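Local structure of probable branched-chain-amino-acid aminotransferase (Thermotoga maritima MSB8, 3CSW) at residues K128-P136 and G148-R156; I166-V174 and R222-F230. The protein probably transfers amino groups between leucine, isoleucine or valine and 2-oxoglutarate, using pyridoxal 5'-phosphate as cofactor, in branched-chain amino acid biosynthesis. All coordinates share one frame; numbering follows the deposited sequence.

Contact 1 (K128-P136 and G148-R156); sequences KISNVRRIP and GRTDIVLAR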
ATOM      1  N   LYS A 128       7.100  -6.410 -22.314  1.00 30.08           N
ATOM      2  CA  LYS A 128       7.971  -6.185 -21.171  1.00 29.92           C
ATOM      3  C   LYS A 128       7.172  -5.703 -19.979  1.00 28.86           C
ATOM      4  O   LYS A 128       6.138  -5.054 -20.151  1.00 31.40           O
ATOM      5  CB  LYS A 128       9.053  -5.156 -21.525  1.00 30.72           C
ATOM      6  CG  LYS A 128      10.015  -5.659 -22.530  1.00 34.18           C
ATOM      7  CD  LYS A 128      11.015  -4.624 -22.948  1.00 40.31           C
ATOM      8  CE  LYS A 128      11.876  -5.166 -24.069  1.00 43.38           C
ATOM      9  NZ  LYS A 128      13.059  -4.301 -24.260  1.00 49.98           N
ATOM     10  N   ILE A 129       7.651  -6.006 -18.768  1.00 29.96           N
ATOM     11  CA  ILE A 129       7.066  -5.447 -17.525  1.00 28.70           C
ATOM     12  C   ILE A 129       7.249  -3.912 -17.544  1.00 28.12           C
ATOM     13  O   ILE A 129       8.348  -3.408 -17.758  1.00 30.14           O
ATOM     14  CB  ILE A 129       7.701  -6.067 -16.214  1.00 30.27           C
ATOM     15  CG1 ILE A 129       7.545  -7.598 -16.176  1.00 29.72           C
ATOM     16  CG2 ILE A 129       7.059  -5.497 -14.944  1.00 27.74           C
ATOM     17  CD1 ILE A 129       6.098  -8.104 -16.310  1.00 30.96           C
ATOM     18  N   SER A 130       6.163  -3.177 -17.344  1.00 27.56           N
ATOM     19  CA  SER A 130       6.187  -1.712 -17.268  1.00 28.72           C
ATOM     20  C   SER A 130       6.813  -1.217 -15.944  1.00 31.44           C
ATOM     21  O   SER A 130       6.735  -1.907 -14.910  1.00 30.00           O
ATOM     22  CB  SER A 130       4.742  -1.213 -17.339  1.00 27.79           C
ATOM     23  OG  SER A 130       4.635   0.184 -17.280  1.00 27.38           O
ATOM     24  N   ASN A 131       7.373  -0.006 -15.980  1.00 32.69           N
ATOM     25  CA  ASN A 131       7.824   0.724 -14.778  1.00 33.78           C
ATOM     26  C   ASN A 131       6.722   1.523 -14.127  1.00 31.47           C
ATOM     27  O   ASN A 131       6.988   2.213 -13.159  1.00 34.00           O
ATOM     28  CB  ASN A 131       8.910   1.756 -15.090  1.00 38.16           C
ATOM     29  CG  ASN A 131      10.166   1.149 -15.602  1.00 50.09           C
ATOM     30  OD1 ASN A 131      10.581   0.055 -15.182  1.00 53.07           O
ATOM     31  ND2 ASN A 131      10.810   1.866 -16.526  1.00 60.22           N
ATOM     32  N   VAL A 132       5.520   1.462 -14.695  1.00 28.86           N
ATOM     33  CA  VAL A 132       4.361   2.133 -14.195  1.00 28.65           C
ATOM     34  C   VAL A 132       3.406   1.081 -13.607  1.00 27.33           C
ATOM     35  O   VAL A 132       3.051   0.111 -14.293  1.00 24.54           O
ATOM     36  CB  VAL A 132       3.674   2.900 -15.341  1.00 29.19           C
ATOM     37  CG1 VAL A 132       2.449   3.614 -14.833  1.00 29.17           C
ATOM     38  CG2 VAL A 132       4.660   3.887 -15.989  1.00 30.23           C
ATOM     39  N   ARG A 133       3.021   1.268 -12.336  1.00 25.43           N
ATOM     40  CA  ARG A 133       2.024   0.426 -11.695  1.00 26.08           C
ATOM     41  C   ARG A 133       0.646   0.979 -11.978  1.00 26.31           C
ATOM     42  O   ARG A 133       0.457   2.180 -12.065  1.00 29.89           O
ATOM     43  CB  ARG A 133       2.221   0.302 -10.184  1.00 25.85           C
ATOM     44  CG  ARG A 133       3.522  -0.302  -9.734  1.00 25.73           C
ATOM     45  CD  ARG A 133       3.668  -1.733 -10.202  1.00 26.21           C
ATOM     46  NE  ARG A 133       4.971  -2.243  -9.787  1.00 26.41           N
ATOM     47  CZ  ARG A 133       5.226  -2.976  -8.705  1.00 33.30           C
ATOM     48  NH1 ARG A 133       4.262  -3.378  -7.869  1.00 28.94           N
ATOM     49  NH2 ARG A 133       6.489  -3.318  -8.448  1.00 33.95           N
ATOM     50  N   ARG A 134      -0.313   0.078 -12.136  1.00 28.68           N
ATOM     51  CA  ARG A 134      -1.714   0.436 -12.347  1.00 27.84           C
ATOM     52  C   ARG A 134      -2.237   1.230 -11.146  1.00 27.95           C
ATOM     53  O   ARG A 134      -1.976   0.861 -10.006  1.00 26.36           O
ATOM     54  CB  ARG A 134      -2.533  -0.832 -12.543  1.00 29.22           C
ATOM     55  CG  ARG A 134      -3.935  -0.631 -13.095  1.00 32.66           C
ATOM     56  CD  ARG A 134      -3.865  -0.411 -14.588  1.00 34.45           C
ATOM     57  NE  ARG A 134      -5.143  -0.631 -15.246  1.00 38.62           N
ATOM     58  CZ  ARG A 134      -5.935   0.301 -15.769  1.00 37.70           C
ATOM     59  NH1 ARG A 134      -5.638   1.585 -15.722  1.00 41.84           N
ATOM     60  NH2 ARG A 134      -7.059  -0.069 -16.369  1.00 43.24           N
ATOM     61  N   ILE A 135      -2.977   2.321 -11.412  1.00 26.29           N
ATOM     62  CA  ILE A 135      -3.496   3.179 -10.347  1.00 25.89           C
ATOM     63  C   ILE A 135      -4.525   2.370  -9.566  1.00 27.21           C
ATOM     64  O   ILE A 135      -5.395   1.715 -10.182  1.00 28.15           O
ATOM     65  CB  ILE A 135      -4.165   4.495 -10.878  1.00 24.47           C
ATOM     66  CG1 ILE A 135      -3.149   5.370 -11.619  1.00 23.58           C
ATOM     67  CG2 ILE A 135      -4.832   5.259  -9.710  1.00 21.36           C
ATOM     68  CD1 ILE A 135      -3.783   6.628 -12.331  1.00 22.51           C
ATOM     69  N   PRO A 136      -4.426   2.389  -8.223  1.00 27.20           N
ATOM     70  CA  PRO A 136      -5.349   1.589  -7.419  1.00 29.08           C
ATOM     71  C   PRO A 136      -6.718   2.258  -7.313  1.00 28.43           C
ATOM     72  O   PRO A 136      -6.828   3.465  -7.506  1.00 28.46           O
ATOM     73  CB  PRO A 136      -4.645   1.518  -6.049  1.00 27.85           C
ATOM     74  CG  PRO A 136      -3.908   2.794  -5.950  1.00 29.20           C
ATOM     75  CD  PRO A 136      -3.455   3.106  -7.374  1.00 30.92           C
ATOM     76  N   GLY A 148      -6.543  10.946 -20.563  1.00 30.76           N
ATOM     77  CA  GLY A 148      -5.419  11.475 -19.808  1.00 31.42           C
ATOM     78  C   GLY A 148      -4.961  10.715 -18.590  1.00 27.98           C
ATOM     79  O   GLY A 148      -4.051  11.183 -17.924  1.00 30.50           O
ATOM     80  N   ARG A 149      -5.582   9.570 -18.265  1.00 28.46           N
ATOM     81  CA  ARG A 149      -5.183   8.828 -17.070  1.00 27.33           C
ATOM     82  C   ARG A 149      -3.700   8.435 -17.173  1.00 28.70           C
ATOM     83  O   ARG A 149      -3.247   7.828 -18.154  1.00 27.99           O
ATOM     84  CB  ARG A 149      -6.102   7.638 -16.779  1.00 29.31           C
ATOM     85  CG  ARG A 149      -6.075   6.487 -17.778  1.00 30.82           C
ATOM     86  CD  ARG A 149      -6.986   5.399 -17.279  1.00 26.66           C
ATOM     87  NE  ARG A 149      -6.494   4.903 -15.986  1.00 27.91           N
ATOM     88  CZ  ARG A 149      -7.254   4.492 -14.975  1.00 26.03           C
ATOM     89  NH1 ARG A 149      -8.574   4.547 -15.044  1.00 28.78           N
ATOM     90  NH2 ARG A 149      -6.680   4.074 -13.841  1.00 32.14           N
ATOM     91  N   THR A 150      -2.952   8.779 -16.138  1.00 27.18           N
ATOM     92  CA  THR A 150      -1.511   8.838 -16.255  1.00 26.15           C
ATOM     93  C   THR A 150      -0.817   7.478 -16.211  1.00 27.15           C
ATOM     94  O   THR A 150       0.300   7.365 -16.707  1.00 26.47           O
ATOM     95  CB  THR A 150      -0.932   9.818 -15.229  1.00 26.47           C
ATOM     96  OG1 THR A 150      -1.504   9.531 -13.963  1.00 26.27           O
ATOM     97  CG2 THR A 150      -1.269  11.304 -15.595  1.00 24.33           C
ATOM     98  N   ASP A 151      -1.438   6.448 -15.628  1.00 26.21           N
ATOM     99  CA  ASP A 151      -0.822   5.106 -15.695  1.00 28.10           C
ATOM    100  C   ASP A 151      -0.729   4.631 -17.160  1.00 27.29           C
ATOM    101  O   ASP A 151       0.331   4.208 -17.619  1.00 29.89           O
ATOM    102  CB  ASP A 151      -1.492   4.046 -14.782  1.00 23.00           C
ATOM    103  CG  ASP A 151      -3.030   3.995 -14.880  1.00 31.14           C
ATOM    104  OD1 ASP A 151      -3.665   4.831 -15.575  1.00 26.77           O
ATOM    105  OD2 ASP A 151      -3.612   3.108 -14.205  1.00 25.99           O
ATOM    106  N   ILE A 152      -1.836   4.728 -17.882  1.00 30.09           N
ATOM    107  CA  ILE A 152      -1.906   4.321 -19.279  1.00 29.44           C
ATOM    108  C   ILE A 152      -1.104   5.295 -20.182  1.00 31.99           C
ATOM    109  O   ILE A 152      -0.372   4.856 -21.071  1.00 32.16           O
ATOM    110  CB  ILE A 152      -3.378   4.180 -19.765  1.00 30.45           C
ATOM    111  CG1 ILE A 152      -4.150   3.130 -18.941  1.00 27.59           C
ATOM    112  CG2 ILE A 152      -3.408   3.856 -21.260  1.00 25.99           C
ATOM    113  CD1 ILE A 152      -3.496   1.701 -18.840  1.00 27.89           C
ATOM    114  N   VAL A 153      -1.194   6.602 -19.947  1.00 33.24           N
ATOM    115  CA  VAL A 153      -0.409   7.573 -20.744  1.00 32.12           C
ATOM    116  C   VAL A 153       1.100   7.323 -20.562  1.00 31.73           C
ATOM    117  O   VAL A 153       1.844   7.197 -21.540  1.00 32.68           O
ATOM    118  CB  VAL A 153      -0.792   9.063 -20.416  1.00 35.43           C
ATOM    119  CG1 VAL A 153       0.219  10.082 -21.040  1.00 29.62           C
ATOM    120  CG2 VAL A 153      -2.206   9.353 -20.883  1.00 31.76           C
ATOM    121  N   LEU A 154       1.560   7.215 -19.321  1.00 29.29           N
ATOM    122  CA  LEU A 154       2.989   6.990 -19.084  1.00 28.86           C
ATOM    123  C   LEU A 154       3.464   5.614 -19.560  1.00 29.57           C
ATOM    124  O   LEU A 154       4.551   5.488 -20.108  1.00 29.78           O
ATOM    125  CB  LEU A 154       3.349   7.248 -17.614  1.00 29.51           C
ATOM    126  CG  LEU A 154       3.125   8.691 -17.139  1.00 29.42           C
ATOM    127  CD1 LEU A 154       3.470   8.852 -15.636  1.00 20.67           C
ATOM    128  CD2 LEU A 154       3.961   9.633 -17.988  1.00 26.09           C
ATOM    129  N   ALA A 155       2.635   4.589 -19.404  1.00 28.18           N
ATOM    130  CA  ALA A 155       3.027   3.227 -19.810  1.00 28.77           C
ATOM    131  C   ALA A 155       3.129   3.067 -21.325  1.00 29.73           C
ATOM    132  O   ALA A 155       4.045   2.407 -21.823  1.00 30.56           O
ATOM    133  CB  ALA A 155       2.055   2.162 -19.204  1.00 25.67           C
ATOM    134  N   ARG A 156       2.198   3.651 -22.065  1.00 30.16           N
ATOM    135  CA  ARG A 156       2.263   3.599 -23.519  1.00 32.01           C
ATOM    136  C   ARG A 156       3.500   4.274 -24.080  1.00 31.23           C
ATOM    137  O   ARG A 156       3.973   3.865 -25.125  1.00 29.14           O
ATOM    138  CB  ARG A 156       1.025   4.207 -24.170  1.00 33.03           C
ATOM    139  CG  ARG A 156      -0.186   3.400 -23.874  1.00 40.04           C
ATOM    140  CD  ARG A 156      -1.238   3.523 -24.891  1.00 44.03           C
ATOM    141  NE  ARG A 156      -2.392   2.748 -24.469  1.00 42.44           N
ATOM    142  CZ  ARG A 156      -3.635   2.961 -24.877  1.00 42.01           C
ATOM    143  NH1 ARG A 156      -3.898   3.899 -25.763  1.00 52.54           N
ATOM    144  NH2 ARG A 156      -4.628   2.230 -24.402  1.00 42.86           N
TER
HETATM  145  O   HOH W   1      -7.460   2.773 -11.508  1.00 24.10           O
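The guanidinium of R134 has CD1 of I152 over one face and OD2 of D151 at its edge. The guanidinium of R149 takes NH1 of R134 on one face, toward the rim, 3.0 Å above the plane. The carboxylate of D151 and a water lie at the edge of R149. CG1 of I135 lies over one face of that carboxylate, about 3.4 Å above its plane, while R134 NH1 and I152 N come from the opposite side. The two guanidinium planes are 67° apart. Both arginines are gathered round D151. R149 grips it side-on: NE gives a 2.9 Å bond to the syn lone pair of OD1, and NH2 bonds OD2 from the syn side. R134 NH1 reaches OD2 at 3.0 Å. I135 N completes the set on the anti side of OD2, 3.0 Å away and almost straight. OD1 also accepts from I152 N. Five N-H groups thus hold the buried carboxylate and fix its rotation. D151 has CG between its backbone N and carbonyl carbon (chi1 48°), which turns the acid back to the start of the helix. The arginines and the helix N-terminus are likely to favour its charged form. R134 has a second acid, E176, at NE. The water joins I135 O to R149 NH2. V132 sets CG1 3.5 Å from D151 O and CG2 4.0 Å from L154 CB. The OG of S130 accepts from V132 N in an ST turn and bonds E158, and A155 CB lies beside it. This lies inside the beta-alpha-beta unit of strand 125-129, helix 150-156 and strand 164-168. It ties the loop after the first strand to the start of the helix whose I152 and R156 line the pyridoxal phosphate pocket.

Contact 2 (I166-V174 and R222-F230); sequences ILLGLNGQV and RVVWVWELF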
ATOM      1  N   ILE A 166       3.417  -4.609 -19.719  1.00 30.64           N
ATOM      2  CA  ILE A 166       2.537  -5.190 -18.715  1.00 28.19           C
ATOM      3  C   ILE A 166       2.580  -4.373 -17.404  1.00 28.50           C
ATOM      4  O   ILE A 166       3.621  -4.273 -16.750  1.00 28.18           O
ATOM      5  CB  ILE A 166       2.924  -6.669 -18.455  1.00 29.25           C
ATOM      6  CG1 ILE A 166       3.051  -7.450 -19.787  1.00 28.29           C
ATOM      7  CG2 ILE A 166       1.973  -7.331 -17.496  1.00 24.45           C
ATOM      8  CD1 ILE A 166       1.899  -7.342 -20.779  1.00 29.47           C
ATOM      9  N   LEU A 167       1.446  -3.762 -17.064  1.00 28.30           N
ATOM     10  CA  LEU A 167       1.274  -3.049 -15.801  1.00 27.17           C
ATOM     11  C   LEU A 167       0.891  -4.034 -14.700  1.00 29.37           C
ATOM     12  O   LEU A 167      -0.071  -4.803 -14.843  1.00 29.64           O
ATOM     13  CB  LEU A 167       0.214  -1.939 -15.889  1.00 28.47           C
ATOM     14  CG  LEU A 167       0.478  -0.664 -16.697  1.00 28.10           C
ATOM     15  CD1 LEU A 167       0.229  -0.920 -18.173  1.00 25.07           C
ATOM     16  CD2 LEU A 167      -0.326   0.548 -16.175  1.00 22.59           C
ATOM     17  N   LEU A 168       1.705  -4.040 -13.645  1.00 28.53           N
ATOM     18  CA  LEU A 168       1.420  -4.745 -12.427  1.00 27.49           C
ATOM     19  C   LEU A 168       0.698  -3.771 -11.507  1.00 27.96           C
ATOM     20  O   LEU A 168       0.845  -2.549 -11.639  1.00 27.52           O
ATOM     21  CB  LEU A 168       2.712  -5.205 -11.732  1.00 24.69           C
ATOM     22  CG  LEU A 168       3.749  -5.947 -12.579  1.00 24.56           C
ATOM     23  CD1 LEU A 168       4.906  -6.354 -11.720  1.00 19.66           C
ATOM     24  CD2 LEU A 168       3.127  -7.110 -13.293  1.00 19.12           C
ATOM     25  N   GLY A 169      -0.076  -4.313 -10.582  1.00 26.02           N
ATOM     26  CA  GLY A 169      -0.711  -3.500  -9.554  1.00 27.02           C
ATOM     27  C   GLY A 169       0.289  -3.214  -8.464  1.00 26.59           C
ATOM     28  O   GLY A 169       1.404  -3.737  -8.492  1.00 27.89           O
ATOM     29  N   LEU A 170      -0.112  -2.429  -7.466  1.00 25.73           N
ATOM     30  CA  LEU A 170       0.814  -2.022  -6.418  1.00 26.78           C
ATOM     31  C   LEU A 170       1.436  -3.176  -5.668  1.00 25.38           C
ATOM     32  O   LEU A 170       2.496  -3.002  -5.121  1.00 24.34           O
ATOM     33  CB  LEU A 170       0.160  -1.094  -5.387  1.00 25.02           C
ATOM     34  CG  LEU A 170      -0.149   0.359  -5.751  1.00 33.25           C
ATOM     35  CD1 LEU A 170      -0.646   1.088  -4.472  1.00 26.59           C
ATOM     36  CD2 LEU A 170       1.053   1.059  -6.409  1.00 27.12           C
ATOM     37  N   ASN A 171       0.762  -4.325  -5.576  1.00 26.66           N
ATOM     38  CA  ASN A 171       1.327  -5.465  -4.860  1.00 25.90           C
ATOM     39  C   ASN A 171       2.064  -6.471  -5.756  1.00 26.15           C
ATOM     40  O   ASN A 171       2.434  -7.547  -5.296  1.00 24.78           O
ATOM     41  CB  ASN A 171       0.232  -6.234  -4.104  1.00 29.91           C
ATOM     42  CG  ASN A 171      -0.460  -5.401  -3.032  1.00 29.18           C
ATOM     43  OD1 ASN A 171      -1.647  -5.159  -3.128  1.00 29.51           O
ATOM     44  ND2 ASN A 171       0.279  -4.992  -2.004  1.00 21.71           N
ATOM     45  N   GLY A 172       2.284  -6.158  -7.026  1.00 25.43           N
ATOM     46  CA  GLY A 172       2.962  -7.110  -7.891  1.00 26.56           C
ATOM     47  C   GLY A 172       2.064  -8.131  -8.572  1.00 27.58           C
ATOM     48  O   GLY A 172       2.565  -9.041  -9.233  1.00 26.64           O
ATOM     49  N   GLN A 173       0.745  -7.985  -8.417  1.00 27.72           N
ATOM     50  CA  GLN A 173      -0.212  -8.778  -9.180  1.00 27.94           C
ATOM     51  C   GLN A 173      -0.196  -8.292 -10.618  1.00 26.67           C
ATOM     52  O   GLN A 173       0.018  -7.120 -10.873  1.00 23.77           O
ATOM     53  CB  GLN A 173      -1.640  -8.712  -8.591  1.00 28.23           C
ATOM     54  CG  GLN A 173      -2.467  -7.432  -8.836  1.00 28.58           C
ATOM     55  CD  GLN A 173      -2.191  -6.300  -7.846  1.00 29.82           C
ATOM     56  OE1 GLN A 173      -1.122  -6.218  -7.253  1.00 28.20           O
ATOM     57  NE2 GLN A 173      -3.161  -5.419  -7.687  1.00 26.72           N
ATOM     58  N   VAL A 174      -0.402  -9.211 -11.556  1.00 27.66           N
ATOM     59  CA  VAL A 174      -0.580  -8.851 -12.951  1.00 28.29           C
ATOM     60  C   VAL A 174      -1.937  -8.148 -13.114  1.00 28.45           C
ATOM     61  O   VAL A 174      -2.992  -8.656 -12.678  1.00 28.70           O
ATOM     62  CB  VAL A 174      -0.513 -10.103 -13.870  1.00 28.50           C
ATOM     63  CG1 VAL A 174      -0.698  -9.710 -15.315  1.00 26.63           C
ATOM     64  CG2 VAL A 174       0.815 -10.856 -13.665  1.00 25.32           C
ATOM     65  N   ARG A 222      -8.612 -15.013 -11.467  1.00 30.00           N
ATOM     66  CA  ARG A 222      -8.124 -14.869 -10.086  1.00 30.21           C
ATOM     67  C   ARG A 222      -6.978 -13.868 -10.017  1.00 29.69           C
ATOM     68  O   ARG A 222      -6.571 -13.309 -11.016  1.00 32.05           O
ATOM     69  CB  ARG A 222      -7.662 -16.224  -9.550  1.00 28.37           C
ATOM     70  CG  ARG A 222      -6.634 -16.916 -10.423  1.00 27.09           C
ATOM     71  CD  ARG A 222      -6.000 -18.050  -9.658  1.00 32.63           C
ATOM     72  NE  ARG A 222      -4.990 -18.784 -10.422  1.00 33.02           N
ATOM     73  CZ  ARG A 222      -3.690 -18.493 -10.457  1.00 34.91           C
ATOM     74  NH1 ARG A 222      -3.187 -17.432  -9.829  1.00 34.23           N
ATOM     75  NH2 ARG A 222      -2.891 -19.260 -11.159  1.00 35.92           N
ATOM     76  N   VAL A 223      -6.474 -13.630  -8.827  1.00 30.81           N
ATOM     77  CA  VAL A 223      -5.263 -12.856  -8.668  1.00 30.99           C
ATOM     78  C   VAL A 223      -4.096 -13.700  -9.228  1.00 31.92           C
ATOM     79  O   VAL A 223      -3.923 -14.854  -8.850  1.00 29.97           O
ATOM     80  CB  VAL A 223      -5.014 -12.469  -7.188  1.00 30.67           C
ATOM     81  CG1 VAL A 223      -3.620 -11.817  -7.008  1.00 28.09           C
ATOM     82  CG2 VAL A 223      -6.132 -11.544  -6.698  1.00 29.97           C
ATOM     83  N   VAL A 224      -3.333 -13.100 -10.144  1.00 30.06           N
ATOM     84  CA  VAL A 224      -2.188 -13.730 -10.795  1.00 29.01           C
ATOM     85  C   VAL A 224      -0.978 -12.884 -10.398  1.00 29.32           C
ATOM     86  O   VAL A 224      -0.988 -11.685 -10.582  1.00 27.43           O
ATOM     87  CB  VAL A 224      -2.369 -13.740 -12.313  1.00 27.91           C
ATOM     88  CG1 VAL A 224      -1.108 -14.314 -13.032  1.00 28.17           C
ATOM     89  CG2 VAL A 224      -3.643 -14.515 -12.683  1.00 20.82           C
ATOM     90  N   TRP A 225       0.020 -13.505  -9.775  1.00 27.51           N
ATOM     91  CA  TRP A 225       1.243 -12.804  -9.348  1.00 27.30           C
ATOM     92  C   TRP A 225       2.257 -12.751 -10.503  1.00 27.85           C
ATOM     93  O   TRP A 225       2.318 -13.672 -11.335  1.00 26.71           O
ATOM     94  CB  TRP A 225       1.845 -13.487  -8.101  1.00 26.25           C
ATOM     95  CG  TRP A 225       0.934 -13.453  -6.914  1.00 28.69           C
ATOM     96  CD1 TRP A 225       0.383 -14.524  -6.280  1.00 31.97           C
ATOM     97  CD2 TRP A 225       0.457 -12.287  -6.216  1.00 27.09           C
ATOM     98  NE1 TRP A 225      -0.396 -14.103  -5.223  1.00 34.70           N
ATOM     99  CE2 TRP A 225      -0.380 -12.739  -5.170  1.00 33.50           C
ATOM    100  CE3 TRP A 225       0.642 -10.915  -6.381  1.00 29.35           C
ATOM    101  CZ2 TRP A 225      -1.013 -11.878  -4.295  1.00 27.37           C
ATOM    102  CZ3 TRP A 225      -0.022 -10.044  -5.506  1.00 29.68           C
ATOM    103  CH2 TRP A 225      -0.842 -10.536  -4.492  1.00 26.71           C
ATOM    104  N   VAL A 226       3.049 -11.681 -10.565  1.00 26.68           N
ATOM    105  CA  VAL A 226       3.952 -11.482 -11.719  1.00 26.21           C
ATOM    106  C   VAL A 226       4.844 -12.694 -12.074  1.00 28.25           C
ATOM    107  O   VAL A 226       5.001 -13.025 -13.254  1.00 29.37           O
ATOM    108  CB  VAL A 226       4.801 -10.205 -11.594  1.00 26.88           C
ATOM    109  CG1 VAL A 226       5.629 -10.188 -10.284  1.00 20.77           C
ATOM    110  CG2 VAL A 226       5.646  -9.980 -12.893  1.00 25.07           C
ATOM    111  N   TRP A 227       5.407 -13.355 -11.068  1.00 27.65           N
ATOM    112  CA  TRP A 227       6.302 -14.508 -11.296  1.00 29.12           C
ATOM    113  C   TRP A 227       5.656 -15.739 -11.989  1.00 30.20           C
ATOM    114  O   TRP A 227       6.349 -16.553 -12.588  1.00 27.75           O
ATOM    115  CB  TRP A 227       6.991 -14.901  -9.995  1.00 28.50           C
ATOM    116  CG  TRP A 227       6.089 -15.350  -8.883  1.00 26.28           C
ATOM    117  CD1 TRP A 227       5.662 -16.631  -8.630  1.00 29.76           C
ATOM    118  CD2 TRP A 227       5.544 -14.535  -7.840  1.00 23.33           C
ATOM    119  NE1 TRP A 227       4.854 -16.649  -7.514  1.00 31.50           N
ATOM    120  CE2 TRP A 227       4.771 -15.380  -7.005  1.00 29.54           C
ATOM    121  CE3 TRP A 227       5.631 -13.174  -7.524  1.00 27.55           C
ATOM    122  CZ2 TRP A 227       4.106 -14.904  -5.865  1.00 33.70           C
ATOM    123  CZ3 TRP A 227       4.952 -12.695  -6.398  1.00 30.71           C
ATOM    124  CH2 TRP A 227       4.205 -13.558  -5.581  1.00 25.72           C
ATOM    125  N   GLU A 228       4.325 -15.846 -11.935  1.00 30.33           N
ATOM    126  CA  GLU A 228       3.596 -16.885 -12.654  1.00 29.87           C
ATOM    127  C   GLU A 228       3.716 -16.724 -14.171  1.00 28.13           C
ATOM    128  O   GLU A 228       3.647 -17.697 -14.886  1.00 28.71           O
ATOM    129  CB  GLU A 228       2.108 -16.925 -12.274  1.00 29.47           C
ATOM    130  CG  GLU A 228       1.814 -17.142 -10.800  1.00 31.97           C
ATOM    131  CD  GLU A 228       0.327 -17.382 -10.542  1.00 30.78           C
ATOM    132  OE1 GLU A 228      -0.209 -18.363 -11.074  1.00 37.36           O
ATOM    133  OE2 GLU A 228      -0.295 -16.616  -9.791  1.00 29.16           O
ATOM    134  N   LEU A 229       3.858 -15.503 -14.661  1.00 27.90           N
ATOM    135  CA  LEU A 229       4.074 -15.280 -16.093  1.00 28.47           C
ATOM    136  C   LEU A 229       5.415 -15.920 -16.508  1.00 28.99           C
ATOM    137  O   LEU A 229       5.551 -16.466 -17.602  1.00 27.72           O
ATOM    138  CB  LEU A 229       4.087 -13.787 -16.423  1.00 28.37           C
ATOM    139  CG  LEU A 229       2.816 -12.954 -16.206  1.00 33.07           C
ATOM    140  CD1 LEU A 229       3.062 -11.472 -16.584  1.00 24.14           C
ATOM    141  CD2 LEU A 229       1.610 -13.515 -16.967  1.00 25.52           C
ATOM    142  N   PHE A 230       6.397 -15.861 -15.621  1.00 30.79           N
ATOM    143  CA  PHE A 230       7.730 -16.392 -15.920  1.00 31.95           C
ATOM    144  C   PHE A 230       7.794 -17.910 -15.793  1.00 31.71           C
ATOM    145  O   PHE A 230       8.763 -18.523 -16.225  1.00 34.07           O
ATOM    146  CB  PHE A 230       8.801 -15.696 -15.081  1.00 30.58           C
ATOM    147  CG  PHE A 230       9.011 -14.249 -15.462  1.00 31.74           C
ATOM    148  CD1 PHE A 230       8.192 -13.252 -14.952  1.00 30.18           C
ATOM    149  CD2 PHE A 230      10.033 -13.879 -16.330  1.00 34.46           C
ATOM    150  CE1 PHE A 230       8.366 -11.900 -15.315  1.00 28.34           C
ATOM    151  CE2 PHE A 230      10.219 -12.522 -16.689  1.00 30.40           C
ATOM    152  CZ  PHE A 230       9.388 -11.541 -16.180  1.00 29.94           C
TER
HETATM  153  O   HOH W   2      -3.968 -10.356 -10.881  1.00 22.36           O
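Q173 and W225 form a single antiparallel bridge, a non-hydrogen-bonded pair flanked by V174 N to V224 O (2.7 Å) and V226 N to G172 O (3.0 Å). The indole of W225 turns its edge to the backbone of 166-174: Q173 N and G172 C lie near the ring plane, and CE3 is 3.6 Å from Q173 N. CB of Q173 comes 3.7 Å from CZ3 of the same ring. Over one face of the ring sits CG1 of V223, toward the rim. R133 of the third subunit makes a cation-pi contact with this indole. V174 and L229 meet tip to tip, CG2 to CD1 at 3.7 Å. The same CG2 is 4.0 Å from V224 CG1. V226 has CG1 between its backbone N and carbonyl carbon (chi1 56°), close to G172 O, while CG2 turns to L168. L168 crosses V226 at about a right angle, and its CD2 is 3.8 Å from V226 CG2. An alanine here would remove both methyls that touch V226 and is likely to open a gap beside that valine, which also packs on I129. On the 222-230 side, R222 holds E228 end-on through NH1 and NH2, and OE2 of E228 also accepts from W225 N. That bond holds the acid against the backbone of W225. A water accepts from V224 N and donates to V174 O. Two backbone bonds, G172 N to G169 O and G169 N to Q173 O, with G172 in the left-handed region (phi 87°), make a type I turn with a G1 bulge between strands 164-168 and 174-177. The contact pairs the turn end of this beta hairpin with the segment leading into the weakly bonded helix at about 226-230, next to the third subunit.

Contact 1 closes before contact 2 opens along the chain, and their centres are about 14 Å apart. They meet in one sheet, where strands 125-129 and 164-168 are parallel neighbours. I166 probably bonds K128 O through its N and S130 N through its O, both at 2.8 Å. R133 then reaches over to the hairpin, where NH1 bonds G169 O. Contact 1 is the nearer to the cofactor: the side chain of I152 is about 3 Å from pyridoxal phosphate, that of I166 in contact 2 about 10 Å. Both touch the third subunit, where the R133 of one chain meets N171 and W225 of the other.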